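Side-chain contact in putative molybdenum carrier protein (Syntrophus aciditrophicus SB, PDB 3IMK), which is of unconfirmed function but may carry molybdenum or a molybdenum cofactor, and belongs to the SLOG superfamily of Rossmann-like proteins: residues L119-S122 against W123-H127. Residues are numbered along the deposited sequence; the frame is centred on the assembly and turned at random.
Sequences LINS and WTVSH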
ATOM      1  N   LEU A 119       0.032  12.514  -9.606  1.00  9.92           N
ATOM      2  CA  LEU A 119       0.418  12.890  -8.248  1.00 10.11           C
ATOM      3  C   LEU A 119       1.386  11.903  -7.594  1.00  9.68           C
ATOM      4  O   LEU A 119       2.314  12.306  -6.879  1.00 11.21           O
ATOM      5  CB  LEU A 119      -0.802  13.102  -7.333  1.00  9.17           C
ATOM      6  CG  LEU A 119      -1.409  14.499  -7.242  1.00 18.82           C
ATOM      7  CD1 LEU A 119      -1.487  15.292  -8.518  1.00 15.76           C
ATOM      8  CD2 LEU A 119      -2.754  14.471  -6.504  1.00 14.31           C
ATOM      9  N   ILE A 120       1.122  10.604  -7.742  1.00  9.79           N
ATOM     10  CA  ILE A 120       1.983   9.587  -7.169  1.00  9.14           C
ATOM     11  C   ILE A 120       3.388   9.659  -7.808  1.00  9.62           C
ATOM     12  O   ILE A 120       4.409   9.498  -7.137  1.00 11.54           O
ATOM     13  CB  ILE A 120       1.367   8.153  -7.308  1.00 11.02           C
ATOM     14  CG1 ILE A 120      -0.013   8.068  -6.636  1.00 11.63           C
ATOM     15  CG2 ILE A 120       2.348   7.094  -6.722  1.00 11.40           C
ATOM     16  CD1 ILE A 120      -0.827   6.824  -7.003  1.00 11.90           C
ATOM     17  N   ASN A 121       3.426   9.862  -9.101  1.00 10.28           N
ATOM     18  CA  ASN A 121       4.721  10.016  -9.790  1.00 10.94           C
ATOM     19  C   ASN A 121       5.503  11.210  -9.206  1.00 11.57           C
ATOM     20  O   ASN A 121       6.704  11.091  -8.916  1.00 11.16           O
ATOM     21  CB  ASN A 121       4.471  10.137 -11.296  1.00 10.97           C
ATOM     22  CG  ASN A 121       5.719  10.359 -12.099  1.00 16.90           C
ATOM     23  OD1 ASN A 121       6.264  11.462 -12.089  1.00 17.50           O
ATOM     24  ND2 ASN A 121       6.141   9.346 -12.842  1.00 23.62           N
ATOM     25  N   SER A 122       4.870  12.367  -9.073  1.00  9.93           N
ATOM     26  CA  SER A 122       5.557  13.541  -8.562  1.00 10.17           C
ATOM     27  C   SER A 122       6.071  13.276  -7.128  1.00 11.34           C
ATOM     28  O   SER A 122       7.207  13.622  -6.756  1.00 10.71           O
ATOM     29  CB  SER A 122       4.580  14.707  -8.577  1.00 11.32           C
ATOM     30  OG  SER A 122       4.231  15.051  -9.911  1.00 11.36           O
ATOM     31  N   TRP A 123       5.240  12.622  -6.308  1.00 10.75           N
ATOM     32  CA  TRP A 123       5.552  12.398  -4.919  1.00 11.84           C
ATOM     33  C   TRP A 123       6.694  11.383  -4.757  1.00 10.76           C
ATOM     34  O   TRP A 123       7.615  11.552  -3.962  1.00 11.68           O
ATOM     35  CB  TRP A 123       4.268  11.934  -4.178  1.00 11.26           C
ATOM     36  CG  TRP A 123       4.428  11.414  -2.769  1.00  9.63           C
ATOM     37  CD1 TRP A 123       4.610  12.140  -1.648  1.00 11.54           C
ATOM     38  CD2 TRP A 123       4.338  10.055  -2.368  1.00 10.79           C
ATOM     39  NE1 TRP A 123       4.667  11.310  -0.549  1.00 13.40           N
ATOM     40  CE2 TRP A 123       4.489  10.015  -0.977  1.00 11.88           C
ATOM     41  CE3 TRP A 123       4.117   8.860  -3.056  1.00 11.65           C
ATOM     42  CZ2 TRP A 123       4.465   8.835  -0.265  1.00 12.53           C
ATOM     43  CZ3 TRP A 123       4.075   7.673  -2.338  1.00 14.26           C
ATOM     44  CH2 TRP A 123       4.284   7.674  -0.969  1.00 13.01           C
ATOM     45  N   THR A 124       6.573  10.255  -5.456  1.00 11.02           N
ATOM     46  CA  THR A 124       7.627   9.207  -5.356  1.00 10.25           C
ATOM     47  C   THR A 124       8.962   9.737  -5.842  1.00  9.98           C
ATOM     48  O   THR A 124      10.010   9.510  -5.217  1.00 12.50           O
ATOM     49  CB  THR A 124       7.275   7.889  -6.098  1.00 11.88           C
ATOM     50  OG1 THR A 124       6.955   8.146  -7.464  1.00 13.26           O
ATOM     51  CG2 THR A 124       6.163   7.139  -5.392  1.00 13.81           C
ATOM     52  N   VAL A 125       8.982  10.424  -6.976  1.00 10.25           N
ATOM     53  CA  VAL A 125      10.274  10.881  -7.539  1.00  9.89           C
ATOM     54  C   VAL A 125      10.869  11.969  -6.633  1.00 11.56           C
ATOM     55  O   VAL A 125      12.065  11.948  -6.302  1.00 13.55           O
ATOM     56  CB  VAL A 125      10.142  11.381  -8.980  1.00 11.23           C
ATOM     57  CG1 VAL A 125      11.491  12.076  -9.463  1.00 12.23           C
ATOM     58  CG2 VAL A 125       9.739  10.223  -9.872  1.00 13.22           C
ATOM     59  N   SER A 126      10.043  12.934  -6.227  1.00 11.53           N
ATOM     60  CA  SER A 126      10.559  14.056  -5.444  1.00 11.77           C
ATOM     61  C   SER A 126      11.049  13.634  -4.067  1.00 13.52           C
ATOM     62  O   SER A 126      11.977  14.270  -3.523  1.00 14.73           O
ATOM     63  CB  SER A 126       9.559  15.207  -5.402  1.00 14.49           C
ATOM     64  OG  SER A 126       8.413  14.897  -4.686  1.00 15.37           O
ATOM     65  N   HIS A 127      10.453  12.579  -3.498  1.00 12.77           N
ATOM     66  CA  HIS A 127      10.861  12.073  -2.192  1.00 13.07           C
ATOM     67  C   HIS A 127      11.829  10.864  -2.233  1.00 13.77           C
ATOM     68  O   HIS A 127      12.158  10.275  -1.205  1.00 14.50           O
ATOM     69  CB  HIS A 127       9.618  11.736  -1.359  1.00 15.68           C
ATOM     70  CG  HIS A 127       8.830  12.934  -0.953  1.00 16.10           C
ATOM     71  ND1 HIS A 127       7.837  13.455  -1.746  1.00 18.60           N
ATOM     72  CD2 HIS A 127       8.931  13.750   0.120  1.00 21.01           C
ATOM     73  CE1 HIS A 127       7.330  14.532  -1.163  1.00 21.29           C
ATOM     74  NE2 HIS A 127       7.971  14.730  -0.028  1.00 19.76           N
TER
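T124 turns its hydroxyl back onto the preceding helical turn, where OG1 donates to I120 O at 2.9 Å. Its chi1 of 55° sets OG1 between the backbone N and the carbonyl carbon, and from there it meets the oxygen on the opposite face of the carbonyl plane from T124 N, whose own bond to I120 O is 2.8 Å long and nearly straight (169°). I120 O is thus gripped twice, and the hydroxyl of a buried threonine is satisfied within its own helix. The methyl CG2 of T124 lies 4.0 Å from I120 CG2, the two side chains crossing at a slant; F156 of helix 145-157 touches both. With an alanine in place of the threonine, I120 O would lose its second donor and a gap would probably open beside I120 CG2 and F156. All this belongs to the last turns of helix 113-126, which packs on the edge strand 103-107 of the parallel, Rossmann-like sheet of this SLOG-family fold. CG of W123 stands anti to the backbone N (chi1 170°), which sets the CE3 edge of the benzo ring beside the same carbonyl, I120 O lying near the ring plane and CE3 4.4 Å from I120 CG2; L104 touches both residues from the strand. On the exposed side S126 does as T124 does: OG donates to S122 O at 2.7 Å, on the opposite face of that carbonyl from S126 N. At the helix end, H127 ND1 donates to W123 O at 2.9 Å, in the carbonyl plane and on a lone pair, while H127 N bonds to the same oxygen.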